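Local atomic coordinates of glucose-6-phosphate isomerase (Plasmodium falciparum, PDB entry 3QKI), a protein that probably catalyses the reversible conversion of glucose 6-phosphate to fructose 6-phosphate, the second step of glycolysis. Residues I158-N163 with S279-A284; D239-L244 with L270-D275; K148-I153 with P323-F328. All coordinates share one frame; numbering follows the deposited sequence. Where two conformers were deposited one is given.

Contact 1: I158-N163 with S279-A284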
loop_
_atom_site.group_PDB
_atom_site.type_symbol
_atom_site.label_atom_id
_atom_site.label_comp_id
_atom_site.label_asym_id
_atom_site.label_seq_id
_atom_site.Cartn_x
_atom_site.Cartn_y
_atom_site.Cartn_z
ATOM N N ILE A 158 -22.932 13.648 -26.701
ATOM C CA ILE A 158 -21.574 13.505 -27.223
ATOM C C ILE A 158 -21.330 12.021 -27.391
ATOM O O ILE A 158 -21.451 11.264 -26.422
ATOM C CB ILE A 158 -20.486 14.229 -26.387
ATOM C CG1 ILE A 158 -20.676 15.769 -26.488
ATOM C CG2 ILE A 158 -19.087 13.824 -26.895
ATOM C CD1 ILE A 158 -19.821 16.603 -25.540
ATOM N N LYS A 159 -21.022 11.599 -28.614
ATOM C CA LYS A 159 -20.860 10.181 -28.931
ATOM C C LYS A 159 -19.482 9.844 -29.442
ATOM O O LYS A 159 -18.707 10.730 -29.768
ATOM C CB LYS A 159 -21.924 9.746 -29.977
ATOM C CG LYS A 159 -23.387 9.939 -29.533
ATOM C CD LYS A 159 -24.372 9.468 -30.604
ATOM C CE LYS A 159 -25.794 9.972 -30.447
ATOM N NZ LYS A 159 -25.920 11.442 -30.667
ATOM N N THR A 160 -19.199 8.538 -29.555
ATOM C CA THR A 160 -17.941 7.993 -30.062
ATOM C C THR A 160 -17.913 8.213 -31.579
ATOM O O THR A 160 -18.902 8.699 -32.144
ATOM C CB THR A 160 -17.867 6.490 -29.763
ATOM O OG1 THR A 160 -18.852 5.809 -30.536
ATOM C CG2 THR A 160 -18.018 6.149 -28.248
ATOM N N CYS A 161 -16.829 7.802 -32.238
ATOM C CA CYS A 161 -16.701 7.914 -33.690
ATOM C C CYS A 161 -17.676 6.954 -34.405
ATOM O O CYS A 161 -18.000 7.182 -35.578
ATOM C CB CYS A 161 -15.264 7.654 -34.112
ATOM S SG CYS A 161 -14.669 6.018 -33.652
ATOM N N LYS A 162 -18.153 5.896 -33.699
ATOM C CA LYS A 162 -19.128 4.956 -34.242
ATOM C C LYS A 162 -20.568 5.335 -33.846
ATOM O O LYS A 162 -21.457 4.501 -33.936
ATOM C CB LYS A 162 -18.763 3.475 -33.928
ATOM C CG LYS A 162 -18.761 3.099 -32.450
ATOM C CD LYS A 162 -18.719 1.573 -32.233
ATOM C CE LYS A 162 -18.783 1.185 -30.770
ATOM N NZ LYS A 162 -18.487 -0.259 -30.546
ATOM N N ASN A 163 -20.782 6.611 -33.424
ATOM C CA ASN A 163 -22.056 7.181 -32.982
ATOM C C ASN A 163 -22.752 6.353 -31.884
ATOM O O ASN A 163 -23.977 6.174 -31.858
ATOM C CB ASN A 163 -22.957 7.598 -34.164
ATOM C CG ASN A 163 -22.348 8.681 -35.037
ATOM O OD1 ASN A 163 -21.916 8.428 -36.160
ATOM N ND2 ASN A 163 -22.273 9.913 -34.541
ATOM N N SER A 279 -10.223 13.169 -32.236
ATOM C CA SER A 279 -10.503 14.292 -31.335
ATOM C C SER A 279 -11.757 14.067 -30.486
ATOM O O SER A 279 -11.880 14.669 -29.416
ATOM C CB SER A 279 -10.590 15.615 -32.097
ATOM O OG SER A 279 -11.806 15.730 -32.815
ATOM N N LYS A 280 -12.691 13.195 -30.938
ATOM C CA LYS A 280 -13.892 12.905 -30.150
ATOM C C LYS A 280 -13.525 11.998 -28.965
ATOM O O LYS A 280 -14.218 12.027 -27.949
ATOM C CB LYS A 280 -14.967 12.198 -30.980
ATOM C CG LYS A 280 -15.519 12.988 -32.129
ATOM C CD LYS A 280 -16.447 12.109 -32.914
ATOM C CE LYS A 280 -16.933 12.777 -34.171
ATOM N NZ LYS A 280 -17.757 11.839 -34.978
ATOM N N HIS A 281 -12.426 11.223 -29.091
ATOM C CA HIS A 281 -11.961 10.247 -28.094
ATOM C C HIS A 281 -10.862 10.752 -27.131
ATOM O O HIS A 281 -10.374 9.983 -26.289
ATOM C CB HIS A 281 -11.502 8.964 -28.818
ATOM C CG HIS A 281 -12.654 8.182 -29.395
ATOM N ND1 HIS A 281 -13.039 6.964 -28.863
ATOM C CD2 HIS A 281 -13.474 8.476 -30.432
ATOM C CE1 HIS A 281 -14.078 6.564 -29.586
ATOM N NE2 HIS A 281 -14.363 7.432 -30.551
ATOM N N MET A 282 -10.441 12.009 -27.280
ATOM C CA MET A 282 -9.361 12.577 -26.474
ATOM C C MET A 282 -9.723 13.865 -25.792
ATOM O O MET A 282 -10.279 14.779 -26.406
ATOM C CB MET A 282 -8.114 12.809 -27.335
ATOM C CG MET A 282 -7.653 11.576 -28.071
ATOM S SD MET A 282 -6.063 11.821 -28.840
ATOM C CE MET A 282 -5.068 10.933 -27.719
ATOM N N VAL A 283 -9.417 13.935 -24.498
ATOM C CA VAL A 283 -9.589 15.137 -23.701
ATOM C C VAL A 283 -8.319 15.457 -22.905
ATOM O O VAL A 283 -7.516 14.551 -22.611
ATOM C CB VAL A 283 -10.933 15.313 -22.937
ATOM C CG1 VAL A 283 -12.003 14.355 -23.409
ATOM C CG2 VAL A 283 -10.775 15.256 -21.439
ATOM N N ALA A 284 -8.090 16.745 -22.620
ATOM C CA ALA A 284 -6.932 17.103 -21.818
ATOM C C ALA A 284 -7.320 17.933 -20.630
ATOM O O ALA A 284 -8.247 18.730 -20.698
ATOM C CB ALA A 284 -5.914 17.858 -22.663
HETATM O O HOH W 1 -19.956 11.059 -32.911
#
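Two first torsions bring H281 and C161 together. H281 has CG anti to its own carbonyl carbon (chi1 -71°), which directs the ring to the loop 158-163. C161 has SG between its backbone N and carbonyl carbon (chi1 60°), which leaves the sulfur beside the same ring nitrogen that its amide meets. The contact lies at the N-terminal ends of inner strands of the five-stranded parallel sheet, of the kind found in the sugar isomerase (SIS) domains of this family. The loop 158-163 leads from helix 135-154 into strand 168-172. Segment 279-284 runs into strand 282-285.

The central bond joins C161 N to H281 NE2 at 3.0 Å, with an N-H...acceptor angle of 155°. The amide comes at the edge of the imidazole, close to its plane. The other ring nitrogen, ND1, bonds to T243 O, and F166 meets the imidazole edge-to-face. The ring is therefore held at both nitrogens. This pattern is consistent with a neutral imidazole carrying its proton on ND1. T160 crosses the ring obliquely, its CB 3.7 Å from H281 NE2.

T160 to N163 form a type I beta turn, closed by a bond from N163 N to T160 O of 3.1 Å. The same T160 O also accepts from a water at 2.7 Å. That water accepts in turn from K280 NZ at 3.1 Å, making a bridge between the segments. The K280 chain is extended beyond CG, which carries the amine as far as the turn. K280 NZ is also bonded to N277 OD1. T160 OG1 pairs with T164 OG1. C161 SG approaches the imidazole obliquely, 3.4 Å from H281 NE2.

Contact 2: D239-L244 with L270-D275; sequences DQYDTL and LKIKDD
D239 OD1 is gripped from two directions. K271 NZ makes a salt bridge to D239 OD1 at 2.8 Å, and Y241 N bonds to D239 OD1 at 3.0 Å. Both donors sit out of the carboxylate plane, on opposite faces. The bond from Y241 N closes an Asx turn, and it fixes the carboxylate at the start of the short 3-10 segment 240-242.

The K271 chain bends at chi2 (-124°) and again at chi3, which lets it wrap over its partners before its amine reaches D239. Its CD lies over one face of the Y241 ring, 4.3 Å from the centroid, as a CH-pi contact. K271 CG packs against Q240 CD at 3.8 Å, and the two side chains cross at about a right angle. Q240 NE2 is bonded to W267 O. I272 slides past Y241 in the opposite direction, with I272 CG1 3.8 Å from Y241 CD1. A water links Y241 OH and K271 O.

The contact ties the entry to strand 243-248 to the loop between helices 255-268 and 275-278. L270 also packs on F208 of the second subunit. Strand 168-172 neighbours D242 and T243.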
loop_
_atom_site.group_PDB
_atom_site.type_symbol
_atom_site.label_atom_id
_atom_site.label_comp_id
_atom_site.label_asym_id
_atom_site.label_seq_id
_atom_site.Cartn_x
_atom_site.Cartn_y
_atom_site.Cartn_z
ATOM N N ASP A 239 -12.227 -1.877 -26.241
ATOM C CA ASP A 239 -12.334 -1.576 -27.664
ATOM C C ASP A 239 -12.073 -0.072 -27.788
ATOM O O ASP A 239 -12.689 0.712 -27.056
ATOM C CB ASP A 239 -13.741 -1.940 -28.205
ATOM C CG ASP A 239 -13.959 -1.756 -29.706
ATOM O OD1 ASP A 239 -13.154 -1.050 -30.346
ATOM O OD2 ASP A 239 -14.941 -2.319 -30.237
ATOM N N GLN A 240 -11.142 0.326 -28.703
ATOM C CA GLN A 240 -10.810 1.739 -28.963
ATOM C C GLN A 240 -12.062 2.558 -29.253
ATOM O O GLN A 240 -12.148 3.692 -28.800
ATOM C CB GLN A 240 -9.853 1.882 -30.147
ATOM C CG GLN A 240 -8.436 1.409 -29.873
ATOM C CD GLN A 240 -8.220 -0.043 -30.208
ATOM O OE1 GLN A 240 -9.096 -0.878 -30.031
ATOM N NE2 GLN A 240 -7.025 -0.374 -30.679
ATOM N N TYR A 241 -13.040 1.965 -29.976
ATOM C CA TYR A 241 -14.298 2.617 -30.353
ATOM C C TYR A 241 -15.202 3.026 -29.193
ATOM O O TYR A 241 -16.037 3.907 -29.389
ATOM C CB TYR A 241 -15.096 1.781 -31.370
ATOM C CG TYR A 241 -14.447 1.555 -32.724
ATOM C CD1 TYR A 241 -13.758 2.574 -33.367
ATOM C CD2 TYR A 241 -14.656 0.370 -33.427
ATOM C CE1 TYR A 241 -13.219 2.396 -34.638
ATOM C CE2 TYR A 241 -14.124 0.178 -34.703
ATOM C CZ TYR A 241 -13.410 1.197 -35.310
ATOM O OH TYR A 241 -12.866 1.007 -36.564
ATOM N N ASP A 242 -15.057 2.402 -27.998
ATOM C CA ASP A 242 -15.863 2.709 -26.803
ATOM C C ASP A 242 -15.129 3.586 -25.789
ATOM O O ASP A 242 -15.693 3.915 -24.744
ATOM C CB ASP A 242 -16.181 1.389 -26.058
ATOM C CG ASP A 242 -16.952 0.347 -26.816
ATOM O OD1 ASP A 242 -17.884 0.722 -27.557
ATOM O OD2 ASP A 242 -16.681 -0.860 -26.605
ATOM N N THR A 243 -13.870 3.899 -26.057
ATOM C CA THR A 243 -12.950 4.522 -25.110
ATOM C C THR A 243 -12.673 6.022 -25.241
ATOM O O THR A 243 -12.198 6.482 -26.278
ATOM C CB THR A 243 -11.648 3.700 -25.124
ATOM O OG1 THR A 243 -11.979 2.312 -24.977
ATOM C CG2 THR A 243 -10.647 4.135 -24.042
ATOM N N LEU A 244 -12.879 6.746 -24.138
ATOM C CA LEU A 244 -12.529 8.155 -23.989
ATOM C C LEU A 244 -11.185 8.190 -23.231
ATOM O O LEU A 244 -11.015 7.478 -22.249
ATOM C CB LEU A 244 -13.605 8.926 -23.215
ATOM C CG LEU A 244 -13.363 10.447 -23.094
ATOM C CD1 LEU A 244 -13.523 11.150 -24.428
ATOM C CD2 LEU A 244 -14.248 11.061 -22.053
ATOM N N LEU A 270 -4.993 2.530 -34.068
ATOM C CA LEU A 270 -5.025 1.210 -34.686
ATOM C C LEU A 270 -6.415 1.018 -35.322
ATOM O O LEU A 270 -6.536 0.314 -36.322
ATOM C CB LEU A 270 -4.757 0.100 -33.644
ATOM C CG LEU A 270 -3.346 0.078 -33.028
ATOM C CD1 LEU A 270 -3.272 -0.907 -31.906
ATOM C CD2 LEU A 270 -2.271 -0.257 -34.051
ATOM N N LYS A 271 -7.438 1.690 -34.771
ATOM C CA LYS A 271 -8.826 1.611 -35.239
ATOM C C LYS A 271 -9.390 2.962 -35.656
ATOM O O LYS A 271 -10.180 2.996 -36.592
ATOM C CB LYS A 271 -9.737 0.998 -34.155
ATOM C CG LYS A 271 -9.406 -0.450 -33.786
ATOM C CD LYS A 271 -10.638 -1.333 -33.963
ATOM C CE LYS A 271 -11.077 -1.977 -32.689
ATOM N NZ LYS A 271 -12.505 -2.386 -32.748
ATOM N N ILE A 272 -9.054 4.062 -34.927
ATOM C CA ILE A 272 -9.574 5.413 -35.186
ATOM C C ILE A 272 -8.490 6.181 -35.952
ATOM O O ILE A 272 -7.549 6.718 -35.371
ATOM C CB ILE A 272 -10.068 6.092 -33.888
ATOM C CG1 ILE A 272 -10.993 5.137 -33.102
ATOM C CG2 ILE A 272 -10.771 7.429 -34.191
ATOM C CD1 ILE A 272 -11.277 5.554 -31.651
ATOM N N LYS A 273 -8.622 6.155 -37.281
ATOM C CA LYS A 273 -7.659 6.726 -38.217
ATOM C C LYS A 273 -7.839 8.192 -38.587
ATOM O O LYS A 273 -6.856 8.816 -38.976
ATOM C CB LYS A 273 -7.558 5.853 -39.484
ATOM C CG LYS A 273 -6.491 4.764 -39.381
ATOM C CD LYS A 273 -7.079 3.418 -39.153
ATOM C CE LYS A 273 -6.074 2.312 -39.390
ATOM N NZ LYS A 273 -4.933 2.346 -38.435
ATOM N N ASP A 274 -9.075 8.731 -38.528
ATOM C CA ASP A 274 -9.340 10.138 -38.892
ATOM C C ASP A 274 -9.048 11.045 -37.717
ATOM O O ASP A 274 -9.482 10.735 -36.607
ATOM C CB ASP A 274 -10.819 10.335 -39.296
ATOM N N ASP A 275 -8.394 12.206 -37.966
ATOM C CA ASP A 275 -8.093 13.172 -36.916
ATOM C C ASP A 275 -9.307 13.709 -36.223
ATOM O O ASP A 275 -9.238 13.944 -35.024
ATOM C CB ASP A 275 -7.217 14.316 -37.421
ATOM C CG ASP A 275 -5.808 13.898 -37.797
ATOM O OD1 ASP A 275 -5.251 14.490 -38.744
ATOM O OD2 ASP A 275 -5.250 13.002 -37.121
HETATM O O HOH W 2 -10.630 0.460 -38.354
#

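Contact 3: K148-I153 with P323-F328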
loop_
_atom_site.group_PDB
_atom_site.type_symbol
_atom_site.label_atom_id
_atom_site.label_comp_id
_atom_site.label_asym_id
_atom_site.label_seq_id
_atom_site.Cartn_x
_atom_site.Cartn_y
_atom_site.Cartn_z
ATOM N N LYS A 148 -21.644 20.469 -18.342
ATOM C CA LYS A 148 -22.168 20.323 -19.692
ATOM C C LYS A 148 -21.559 19.125 -20.419
ATOM O O LYS A 148 -22.302 18.304 -20.949
ATOM C CB LYS A 148 -22.020 21.617 -20.516
ATOM N N TYR A 149 -20.228 19.005 -20.415
ATOM C CA TYR A 149 -19.533 17.919 -21.092
ATOM C C TYR A 149 -19.903 16.538 -20.521
ATOM O O TYR A 149 -20.193 15.628 -21.292
ATOM C CB TYR A 149 -18.003 18.140 -21.094
ATOM C CG TYR A 149 -17.250 17.085 -21.871
ATOM C CD1 TYR A 149 -17.118 17.170 -23.254
ATOM C CD2 TYR A 149 -16.694 15.980 -21.229
ATOM C CE1 TYR A 149 -16.442 16.189 -23.980
ATOM C CE2 TYR A 149 -16.030 14.984 -21.944
ATOM C CZ TYR A 149 -15.901 15.095 -23.320
ATOM O OH TYR A 149 -15.253 14.109 -24.030
ATOM N N SER A 150 -19.895 16.394 -19.191
ATOM C CA SER A 150 -20.208 15.125 -18.523
ATOM C C SER A 150 -21.682 14.770 -18.711
ATOM O O SER A 150 -21.971 13.617 -18.983
ATOM C CB SER A 150 -19.825 15.160 -17.044
ATOM O OG SER A 150 -20.565 16.120 -16.304
ATOM N N ASP A 151 -22.592 15.759 -18.657
ATOM C CA ASP A 151 -24.021 15.525 -18.905
ATOM C C ASP A 151 -24.187 15.002 -20.331
ATOM O O ASP A 151 -24.862 14.001 -20.523
ATOM C CB ASP A 151 -24.853 16.814 -18.736
ATOM C CG ASP A 151 -25.235 17.162 -17.303
ATOM O OD1 ASP A 151 -25.157 16.265 -16.424
ATOM O OD2 ASP A 151 -25.668 18.312 -17.068
ATOM N N ASP A 152 -23.487 15.622 -21.301
ATOM C CA ASP A 152 -23.530 15.257 -22.716
ATOM C C ASP A 152 -22.981 13.873 -23.002
ATOM O O ASP A 152 -23.536 13.165 -23.839
ATOM C CB ASP A 152 -22.866 16.322 -23.587
ATOM C CG ASP A 152 -23.645 17.635 -23.780
ATOM O OD1 ASP A 152 -24.769 17.754 -23.241
ATOM O OD2 ASP A 152 -23.121 18.535 -24.459
ATOM N N ILE A 153 -21.903 13.473 -22.309
ATOM C CA ILE A 153 -21.327 12.125 -22.453
ATOM C C ILE A 153 -22.321 11.103 -21.904
ATOM O O ILE A 153 -22.600 10.108 -22.573
ATOM C CB ILE A 153 -19.946 12.011 -21.739
ATOM C CG1 ILE A 153 -18.861 12.820 -22.485
ATOM C CG2 ILE A 153 -19.515 10.558 -21.484
ATOM C CD1 ILE A 153 -18.228 12.204 -23.741
ATOM N N PRO A 323 -13.151 13.511 -14.741
ATOM C CA PRO A 323 -13.419 12.068 -14.853
ATOM C C PRO A 323 -14.481 11.577 -13.871
ATOM O O PRO A 323 -15.266 10.709 -14.239
ATOM C CB PRO A 323 -12.055 11.424 -14.609
ATOM C CG PRO A 323 -11.300 12.441 -13.821
ATOM C CD PRO A 323 -11.738 13.760 -14.388
ATOM N N LEU A 324 -14.556 12.162 -12.665
ATOM C CA LEU A 324 -15.555 11.702 -11.679
ATOM C C LEU A 324 -16.994 12.113 -12.025
ATOM O O LEU A 324 -17.923 11.375 -11.693
ATOM C CB LEU A 324 -15.173 12.115 -10.240
ATOM C CG LEU A 324 -13.845 11.529 -9.681
ATOM C CD1 LEU A 324 -13.337 12.355 -8.460
ATOM C CD2 LEU A 324 -13.971 10.027 -9.371
ATOM N N SER A 325 -17.183 13.281 -12.681
ATOM C CA SER A 325 -18.502 13.712 -13.146
ATOM C C SER A 325 -18.911 12.849 -14.359
ATOM O O SER A 325 -20.078 12.580 -14.518
ATOM C CB SER A 325 -18.488 15.184 -13.552
ATOM O OG SER A 325 -18.296 16.021 -12.426
ATOM N N ILE A 326 -17.966 12.379 -15.169
ATOM C CA ILE A 326 -18.299 11.459 -16.276
ATOM C C ILE A 326 -18.788 10.129 -15.658
ATOM O O ILE A 326 -19.859 9.635 -16.010
ATOM C CB ILE A 326 -17.126 11.250 -17.266
ATOM C CG1 ILE A 326 -16.880 12.532 -18.111
ATOM C CG2 ILE A 326 -17.376 10.005 -18.184
ATOM C CD1 ILE A 326 -15.520 12.602 -18.796
ATOM N N ALA A 327 -18.026 9.593 -14.696
ATOM C CA ALA A 327 -18.354 8.320 -14.047
ATOM C C ALA A 327 -19.640 8.356 -13.242
ATOM O O ALA A 327 -20.417 7.391 -13.281
ATOM C CB ALA A 327 -17.192 7.880 -13.155
ATOM N N PHE A 328 -19.873 9.456 -12.488
ATOM C CA PHE A 328 -20.978 9.499 -11.542
ATOM C C PHE A 328 -22.061 10.558 -11.758
ATOM O O PHE A 328 -23.080 10.509 -11.068
ATOM C CB PHE A 328 -20.427 9.648 -10.121
ATOM C CG PHE A 328 -19.351 8.658 -9.741
ATOM C CD1 PHE A 328 -19.501 7.299 -10.016
ATOM C CD2 PHE A 328 -18.207 9.076 -9.072
ATOM C CE1 PHE A 328 -18.517 6.388 -9.648
ATOM C CE2 PHE A 328 -17.237 8.153 -8.670
ATOM C CZ PHE A 328 -17.401 6.817 -8.951
#
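The Y149 ring meets I326 CD1 at its edge, near the plane, with I326 CD1 4.0 Å from Y149 CE2. One face of the ring carries I153 CG1, 3.6 Å above the plane and displaced toward the rim. F303 also meets this ring edge-to-face. Y149 has CG anti to the backbone N (chi1 -176°), and this swings the ring alongside I153 and into the reach of I326.

I326 has the largest share of the contact. Its CD1 touches Y149, while its CG2 meets I153 CG2 at 4.0 Å. S150 sits where the backbones come nearest, with S150 CA 4.7 Å from I326 CA. This small side chain lets the helices approach, and S150 CB rests 3.6 Å from S325 O. No hydrogen bond joins the two segments. The hydroxyls turn back to their own helices: S150 OG bonds to I146 O, and S325 OG to I321 O.

The axes of segments 148-153 and 323-328 pass 8.5 Å apart and cross at -32°, running roughly the same way. Helices 135-154 and 318-328 pack together beside strand 243-248, where L244 touches both Y149 and I326. Helix 330-349 covers the serines.

Contact 3 is wholly buried, while contacts 1 and 2 are partly buried and lie farther from the centre of the chain. Chemistry follows place. Contact 3 is apolar packing between two helices. Contact 1 mixes a backbone-to-imidazole bond with a water bridge. Contact 2 rests on an ion pair and an aromatic face. Contacts 1 and 2 share the same sheet, since strands 282-285 and 243-248 are neighbours, and T160 CB packs on Y241 O between them. Contact 1 joins contact 3 through I158, whose N probably bonds to D152 O. V283 of contact 1 also packs on Y149, linking strand 282-285 to helix 135-154.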